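Local coordinates for dehalogenase (Rhodospirillaceae, PDB 6A41), which catalyses dehalogenation as an oxidoreductase and is probably related to the short-chain dehydrogenases and enoyl-acyl-carrier-protein reductases, at the interface of chains A and B. Numbering follows the deposited sequence. Chains: chain A/B, dehalogenase.

The interface of chains A and B. Residues chain A 181, 206, 208, 210-212, 216, 239-242; chain B 168, 171, 173, 230-231, 233.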
# COMPACT_ATOMS: atom_id res chain seq x y z
N TYR A 181 -7.73 -6.20 -16.80
CA TYR A 181 -8.67 -5.71 -17.78
C TYR A 181 -8.00 -5.23 -19.06
O TYR A 181 -8.52 -4.25 -19.62
CB TYR A 181 -9.57 -4.60 -17.15
CG TYR A 181 -10.37 -5.17 -16.03
CD1 TYR A 181 -11.39 -6.00 -16.32
CD2 TYR A 181 -10.12 -4.88 -14.70
CE1 TYR A 181 -12.15 -6.60 -15.36
CE2 TYR A 181 -10.84 -5.46 -13.70
CZ TYR A 181 -11.90 -6.32 -14.02
OH TYR A 181 -12.66 -7.00 -13.04
N ILE A 206 -14.59 -0.46 -13.84
CA ILE A 206 -13.30 0.16 -14.16
C ILE A 206 -13.45 1.68 -14.25
O ILE A 206 -14.26 2.14 -15.06
CB ILE A 206 -12.84 -0.35 -15.50
CG1 ILE A 206 -12.70 -1.89 -15.50
CG2 ILE A 206 -11.52 0.27 -15.93
CD1 ILE A 206 -12.53 -2.48 -16.88
N LEU A 208 -11.93 4.02 -15.89
CA LEU A 208 -11.89 4.57 -17.21
C LEU A 208 -13.01 4.04 -18.08
O LEU A 208 -13.14 4.42 -19.19
CB LEU A 208 -10.56 4.22 -17.84
CG LEU A 208 -9.38 5.06 -17.29
CD1 LEU A 208 -8.17 4.60 -18.05
CD2 LEU A 208 -9.55 6.54 -17.46
N ARG A 210 -13.56 1.20 -19.71
CA ARG A 210 -13.19 0.47 -20.91
C ARG A 210 -12.08 -0.53 -20.56
O ARG A 210 -11.43 -0.36 -19.55
CB ARG A 210 -12.71 1.42 -22.03
CG ARG A 210 -11.33 2.04 -21.67
CD ARG A 210 -10.72 2.78 -22.81
NE ARG A 210 -9.47 3.46 -22.45
CZ ARG A 210 -8.26 3.00 -22.58
NH1 ARG A 210 -7.94 1.75 -23.05
NH2 ARG A 210 -7.31 3.84 -22.21
N LEU A 211 -11.85 -1.54 -21.41
CA LEU A 211 -10.65 -2.38 -21.32
C LEU A 211 -9.45 -1.74 -21.92
O LEU A 211 -9.56 -0.83 -22.76
CB LEU A 211 -10.84 -3.74 -21.98
CG LEU A 211 -11.92 -4.63 -21.49
CD1 LEU A 211 -11.74 -6.07 -22.01
CD2 LEU A 211 -12.11 -4.73 -20.03
N GLY A 212 -8.28 -2.14 -21.45
CA GLY A 212 -7.07 -1.60 -21.92
C GLY A 212 -6.60 -2.32 -23.14
O GLY A 212 -7.08 -3.41 -23.52
N GLU A 216 -1.05 -0.49 -24.84
CA GLU A 216 -0.90 0.30 -23.62
C GLU A 216 -0.07 -0.47 -22.61
O GLU A 216 0.88 0.10 -22.00
CB GLU A 216 -2.25 0.70 -22.96
CG GLU A 216 -2.96 1.77 -23.73
CD GLU A 216 -4.48 1.94 -23.45
OE1 GLU A 216 -5.20 1.00 -23.12
OE2 GLU A 216 -4.92 3.11 -23.58
N HIS A 239 -1.81 -1.37 -13.75
CA HIS A 239 -2.17 -1.06 -15.12
C HIS A 239 -3.51 -1.73 -15.39
O HIS A 239 -3.61 -2.68 -16.05
CB HIS A 239 -1.08 -1.57 -16.05
CG HIS A 239 -1.27 -1.15 -17.46
ND1 HIS A 239 -2.12 -1.82 -18.30
CD2 HIS A 239 -0.76 -0.11 -18.16
CE1 HIS A 239 -2.08 -1.23 -19.50
NE2 HIS A 239 -1.26 -0.21 -19.46
N ALA A 240 -4.55 -1.08 -14.83
CA ALA A 240 -5.86 -1.64 -14.80
C ALA A 240 -6.96 -0.61 -14.87
O ALA A 240 -8.02 -0.85 -14.33
CB ALA A 240 -6.00 -2.43 -13.53
N GLY A 241 -6.72 0.51 -15.55
CA GLY A 241 -7.74 1.48 -15.76
C GLY A 241 -8.31 2.15 -14.52
O GLY A 241 -9.43 2.57 -14.52
N GLY A 242 -7.53 2.15 -13.47
CA GLY A 242 -7.99 2.66 -12.15
C GLY A 242 -8.64 1.62 -11.18
O GLY A 242 -8.93 1.95 -10.06
N GLY B 168 -12.42 9.93 -14.96
CA GLY B 168 -12.08 8.74 -15.79
C GLY B 168 -13.08 8.42 -16.87
O GLY B 168 -12.70 7.92 -17.97
N SER B 171 -12.22 9.93 -20.06
CA SER B 171 -10.97 9.43 -20.47
C SER B 171 -9.75 10.25 -19.99
O SER B 171 -8.65 10.02 -20.47
CB SER B 171 -10.88 9.20 -21.99
OG SER B 171 -11.98 8.46 -22.45
N THR B 173 -6.77 10.82 -17.51
CA THR B 173 -6.11 10.11 -16.39
C THR B 173 -5.54 11.10 -15.38
O THR B 173 -5.23 12.23 -15.71
CB THR B 173 -4.98 9.17 -16.84
OG1 THR B 173 -3.85 9.92 -17.31
CG2 THR B 173 -5.45 8.19 -17.90
N GLY B 230 -2.22 5.60 -21.17
CA GLY B 230 -3.68 5.88 -21.09
C GLY B 230 -4.49 4.92 -20.25
O GLY B 230 -5.65 5.23 -20.03
N PHE B 231 -3.94 3.80 -19.82
CA PHE B 231 -4.67 2.88 -18.98
C PHE B 231 -4.12 2.94 -17.51
O PHE B 231 -4.48 2.09 -16.69
CB PHE B 231 -4.66 1.46 -19.55
CG PHE B 231 -5.87 0.65 -19.18
CD1 PHE B 231 -7.14 1.14 -19.44
CD2 PHE B 231 -5.78 -0.60 -18.53
CE1 PHE B 231 -8.32 0.41 -19.12
CE2 PHE B 231 -6.93 -1.32 -18.21
CZ PHE B 231 -8.17 -0.83 -18.47
N THR B 233 -4.15 5.06 -14.20
CA THR B 233 -4.81 6.26 -13.52
C THR B 233 -5.03 5.96 -12.09
O THR B 233 -5.08 4.77 -11.68
CB THR B 233 -6.15 6.64 -14.23
OG1 THR B 233 -6.55 7.93 -13.87
CG2 THR B 233 -7.28 5.70 -13.97
O HOH W 1 -1.40 2.53 -20.26
O HOH W 2 -7.35 6.92 -21.04
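Part of a two-fold symmetric interface of the deposited assembly, which may or may not be the biological one, this patch between identical chains is a knob-in-pocket contact: B:Phe231, in the loop following the 3-10 helix 227-229, enters a pocket of chain A lined by the loop before helix 214-225 and the glycine turn after strand 236-239. Burial of 150 Å² of B:Phe231 marks it as the principal knob. With CG anti to the backbone N (chi1 -151°), its ring is sandwiched: A:Gly212 CA sits over the centre of one face, 3.4 Å from the ring centroid, while A:Gly241 N lies over the rim of the other. A:Gly241 N also donates a hydrogen bond to B:Phe231 O at 3.0 Å, in the carbonyl plane, tying the knob's backbone to the pocket. A:His239 meets the ring edge-to-face, planes 59° apart. A:Arg210 approaches tip to tip, B:Phe231 CD1 lying over the rim of its guanidinium. A:Glu216 fixes that group end-on through syn lone pairs: NH1 of A:Arg210 reaches OE1 at 2.8 Å, nearly straight at 176°, and NH2 reaches OE2. An alanine in place of A:Arg210 would remove this salt bridge and probably leave the A:Glu216 carboxylate less well fixed beside B:Phe231. A:Leu208 CD2 packs on B:Gly168 CA at 3.7 Å. Water 1 bridges the chains, 2.9 Å from A:His239 NE2 and also 2.9 Å from B:Phe231 N.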